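Local coordinates for protein bottromycin amidohydrolase (Streptomyces purpureus, PDB 6I5S) that probably hydrolyses an amide bond during biosynthesis of the peptide antibiotic bottromycin, acting as a thiazoline-specific gatekeeper with zinc at its active site, at residues D92-L106 with L344-G357. Sequence-based numbering, arbitrary orientation.
Sequences DAHAHVSSVSDLVGL and LVGTDCGNPFVVAG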
# COMPACT_ATOMS: atom_id res chain seq x y z
N ASP A 92 0.26 -2.18 2.45
CA ASP A 92 -0.01 -1.35 1.28
C ASP A 92 1.30 -1.16 0.52
O ASP A 92 2.21 -0.44 0.97
CB ASP A 92 -0.64 -0.01 1.65
CG ASP A 92 -1.06 0.79 0.42
OD1 ASP A 92 -1.95 1.62 0.55
OD2 ASP A 92 -0.48 0.60 -0.69
N ALA A 93 1.40 -1.81 -0.62
CA ALA A 93 2.68 -1.87 -1.35
C ALA A 93 3.01 -0.60 -2.14
O ALA A 93 4.09 -0.52 -2.76
CB ALA A 93 2.68 -3.06 -2.27
N HIS A 94 2.17 0.42 -2.10
CA HIS A 94 2.49 1.67 -2.77
C HIS A 94 1.71 2.78 -2.08
O HIS A 94 0.66 3.18 -2.58
CB HIS A 94 2.13 1.62 -4.24
CG HIS A 94 2.73 2.73 -5.08
ND1 HIS A 94 3.52 2.50 -6.18
CD2 HIS A 94 2.65 4.09 -4.96
CE1 HIS A 94 3.92 3.66 -6.69
NE2 HIS A 94 3.38 4.63 -5.99
N ALA A 95 2.20 3.30 -0.96
CA ALA A 95 1.49 4.34 -0.22
C ALA A 95 2.33 5.62 -0.24
O ALA A 95 3.55 5.57 -0.40
CB ALA A 95 1.19 3.92 1.22
N HIS A 96 1.64 6.76 -0.20
CA HIS A 96 2.26 8.07 -0.07
C HIS A 96 1.72 8.65 1.24
O HIS A 96 0.79 9.44 1.25
CB HIS A 96 1.98 8.95 -1.27
CG HIS A 96 2.66 8.47 -2.52
ND1 HIS A 96 4.03 8.59 -2.71
CD2 HIS A 96 2.19 7.82 -3.60
CE1 HIS A 96 4.35 8.05 -3.87
NE2 HIS A 96 3.25 7.58 -4.43
N VAL A 97 2.31 8.21 2.33
CA VAL A 97 1.95 8.68 3.67
C VAL A 97 2.57 10.05 3.87
O VAL A 97 3.79 10.20 3.77
CB VAL A 97 2.45 7.68 4.71
CG1 VAL A 97 2.35 8.29 6.10
CG2 VAL A 97 1.63 6.41 4.56
N SER A 98 1.71 11.05 4.11
CA SER A 98 2.10 12.43 4.30
C SER A 98 1.59 13.02 5.61
O SER A 98 1.99 14.14 5.96
CB SER A 98 1.58 13.30 3.14
OG SER A 98 2.21 12.93 1.95
N SER A 99 0.75 12.29 6.33
CA SER A 99 0.17 12.81 7.57
C SER A 99 -0.21 11.65 8.49
O SER A 99 -0.37 10.50 8.07
CB SER A 99 -1.07 13.68 7.33
OG SER A 99 -2.14 12.88 6.98
N VAL A 100 -0.34 11.99 9.77
CA VAL A 100 -0.81 11.00 10.74
C VAL A 100 -2.22 10.50 10.39
O VAL A 100 -2.56 9.36 10.72
CB VAL A 100 -0.75 11.60 12.16
CG1 VAL A 100 -1.66 12.80 12.27
CG2 VAL A 100 -1.13 10.55 13.19
N SER A 101 -3.02 11.30 9.69
CA SER A 101 -4.32 10.82 9.20
C SER A 101 -4.16 9.56 8.36
O SER A 101 -4.95 8.62 8.47
CB SER A 101 -5.00 11.93 8.42
OG SER A 101 -6.18 11.45 7.82
N ASP A 102 -3.18 9.54 7.46
CA ASP A 102 -2.92 8.36 6.65
C ASP A 102 -2.54 7.16 7.51
O ASP A 102 -2.95 6.03 7.22
CB ASP A 102 -1.80 8.63 5.65
CG ASP A 102 -2.03 9.85 4.80
OD1 ASP A 102 -3.19 10.27 4.62
OD2 ASP A 102 -1.04 10.39 4.21
N LEU A 103 -1.70 7.37 8.53
CA LEU A 103 -1.25 6.27 9.36
C LEU A 103 -2.44 5.63 10.08
O LEU A 103 -2.55 4.40 10.16
CB LEU A 103 -0.20 6.78 10.36
CG LEU A 103 1.15 7.27 9.77
CD1 LEU A 103 1.98 7.89 10.86
CD2 LEU A 103 1.88 6.11 9.14
N VAL A 104 -3.35 6.45 10.59
CA VAL A 104 -4.54 5.94 11.27
C VAL A 104 -5.45 5.20 10.31
O VAL A 104 -5.95 4.12 10.62
CB VAL A 104 -5.27 7.08 12.01
CG1 VAL A 104 -6.62 6.54 12.54
CG2 VAL A 104 -4.40 7.64 13.17
N GLY A 105 -5.66 5.76 9.11
CA GLY A 105 -6.48 5.09 8.10
C GLY A 105 -5.95 3.71 7.76
O GLY A 105 -6.72 2.74 7.70
N LEU A 106 -4.63 3.59 7.58
CA LEU A 106 -4.07 2.27 7.31
C LEU A 106 -4.34 1.29 8.44
O LEU A 106 -4.84 0.18 8.18
CB LEU A 106 -2.56 2.37 7.01
CG LEU A 106 -2.21 3.13 5.74
CD1 LEU A 106 -0.72 3.38 5.67
CD2 LEU A 106 -2.67 2.40 4.48
N LEU A 344 1.15 -7.60 -6.00
CA LEU A 344 1.14 -6.84 -4.74
C LEU A 344 -0.08 -5.94 -4.75
O LEU A 344 -0.61 -5.56 -5.81
CB LEU A 344 2.44 -5.98 -4.59
CG LEU A 344 3.75 -6.75 -4.66
CD1 LEU A 344 4.93 -5.76 -4.81
CD2 LEU A 344 3.90 -7.56 -3.36
N VAL A 345 -0.52 -5.56 -3.56
CA VAL A 345 -1.68 -4.71 -3.37
C VAL A 345 -1.20 -3.34 -2.95
O VAL A 345 -0.81 -3.16 -1.78
CB VAL A 345 -2.65 -5.29 -2.34
CG1 VAL A 345 -3.83 -4.43 -2.27
CG2 VAL A 345 -3.02 -6.72 -2.64
N GLY A 346 -1.17 -2.39 -3.87
CA GLY A 346 -0.77 -1.03 -3.55
C GLY A 346 -1.80 -0.07 -4.12
O GLY A 346 -2.54 -0.40 -5.04
N THR A 347 -1.81 1.15 -3.57
CA THR A 347 -2.93 2.06 -3.81
C THR A 347 -2.57 3.40 -4.43
O THR A 347 -3.46 4.03 -5.02
CB THR A 347 -3.67 2.36 -2.51
OG1 THR A 347 -2.81 3.04 -1.58
CG2 THR A 347 -4.21 1.08 -1.92
N ASP A 348 -1.34 3.88 -4.28
CA ASP A 348 -1.02 5.28 -4.56
C ASP A 348 -1.91 6.21 -3.75
O ASP A 348 -2.26 7.31 -4.19
CB ASP A 348 -1.12 5.58 -6.07
CG ASP A 348 0.11 6.28 -6.64
OD1 ASP A 348 1.01 6.69 -5.91
OD2 ASP A 348 0.15 6.40 -7.87
N CYS A 349 -2.25 5.79 -2.52
CA CYS A 349 -3.08 6.61 -1.66
C CYS A 349 -2.45 7.97 -1.49
O CYS A 349 -1.22 8.13 -1.38
CB CYS A 349 -3.39 5.94 -0.33
SG CYS A 349 -1.94 5.51 0.72
N GLY A 350 -3.30 8.97 -1.40
CA GLY A 350 -2.89 10.36 -1.48
C GLY A 350 -3.24 11.01 -2.79
O GLY A 350 -3.47 12.21 -2.84
N ASN A 351 -3.25 10.23 -3.87
CA ASN A 351 -3.80 10.71 -5.14
C ASN A 351 -5.27 11.05 -4.94
O ASN A 351 -5.92 10.52 -4.02
CB ASN A 351 -3.69 9.63 -6.22
CG ASN A 351 -2.31 9.51 -6.82
OD1 ASN A 351 -1.36 10.02 -6.27
ND2 ASN A 351 -2.20 8.79 -7.93
N PRO A 352 -5.83 11.93 -5.78
CA PRO A 352 -7.21 12.34 -5.55
C PRO A 352 -8.20 11.19 -5.44
O PRO A 352 -8.24 10.29 -6.29
CB PRO A 352 -7.48 13.24 -6.74
CG PRO A 352 -6.11 13.86 -7.08
CD PRO A 352 -5.18 12.74 -6.85
N PHE A 353 -8.94 11.18 -4.33
CA PHE A 353 -9.99 10.20 -4.02
C PHE A 353 -9.46 8.80 -3.78
O PHE A 353 -10.25 7.84 -3.79
CB PHE A 353 -11.07 10.26 -5.10
CG PHE A 353 -11.70 11.59 -5.14
CD1 PHE A 353 -12.49 12.01 -4.07
CD2 PHE A 353 -11.44 12.47 -6.15
CE1 PHE A 353 -13.04 13.27 -4.05
CE2 PHE A 353 -12.01 13.74 -6.13
CZ PHE A 353 -12.80 14.13 -5.08
N VAL A 354 -8.16 8.66 -3.51
CA VAL A 354 -7.57 7.39 -3.07
C VAL A 354 -7.20 7.58 -1.60
O VAL A 354 -6.19 8.20 -1.29
CB VAL A 354 -6.37 7.00 -3.91
CG1 VAL A 354 -5.92 5.60 -3.53
CG2 VAL A 354 -6.74 7.07 -5.41
N VAL A 355 -8.07 7.08 -0.71
CA VAL A 355 -7.98 7.38 0.72
C VAL A 355 -7.20 6.27 1.40
O VAL A 355 -7.58 5.10 1.33
CB VAL A 355 -9.37 7.53 1.35
CG1 VAL A 355 -9.28 7.81 2.90
CG2 VAL A 355 -10.16 8.66 0.69
N ALA A 356 -6.12 6.65 2.11
CA ALA A 356 -5.33 5.66 2.86
C ALA A 356 -6.22 4.83 3.79
O ALA A 356 -6.90 5.36 4.67
CB ALA A 356 -4.23 6.37 3.68
N GLY A 357 -6.17 3.52 3.63
CA GLY A 357 -7.01 2.63 4.39
C GLY A 357 -8.08 1.97 3.54
O GLY A 357 -7.93 0.82 3.07
O HOH W 1 -4.53 2.41 1.51
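Asp-92 and Thr-347 meet next to the zinc ligands, and the Asp-92 side chain can be traced atom by atom. From CB, CG lies anti to the backbone N (chi1 -173°), which carries the carboxylate across the Thr-347 side chain at about a right angle and leaves CG 3.5 Å from Thr-347 OG1. OD1 accepts from Thr-347 OG1 at 2.7 Å through its syn lone pair, and a water that donates to OD1 accepts in turn from Gly-357 N. OD2 takes His-94 N at 3.0 Å, closing an Asx turn, adds a weak bond from Thr-347 N and touches Gly-346 CA at 3.3 Å. Bonds to both oxygens thus fix the rotation of the carboxylate. Thr-347 OG1 also accepts from Cys-349 N in an ST turn, consistent with Asp-92 acting as a second-shell residue that positions the turn carrying Asp-348.

The backbones are pinned as well: Ala-93 N donates to Val-345 O with an almost straight N-H...O angle of 176°, and Asp-348 N reaches His-94 O at 2.7 Å. Beside these bonds Asp-348 OD1 lies 3.1 Å from His-94 NE2, a closeness explained by shared coordination: both atoms and His-96 NE2 bind zinc. The carboxylate plane is turned 71° from the His-94 ring, less from that of His-96. Glu-228 holds His-94 ND1, while Arg-279 bridges to Asp-348 OD2.

Farther along, the methyl of Ala-356 packs 3.9 Å from Asp-102 CB on helix 100-108. An HxH pair at the end of strand 84-95, joined by a later aspartate and by Xaa-183, a carboxylated lysine bridging to a second zinc held by His-210 and His-229, is characteristic of the amidohydrolase superfamily's binuclear centre.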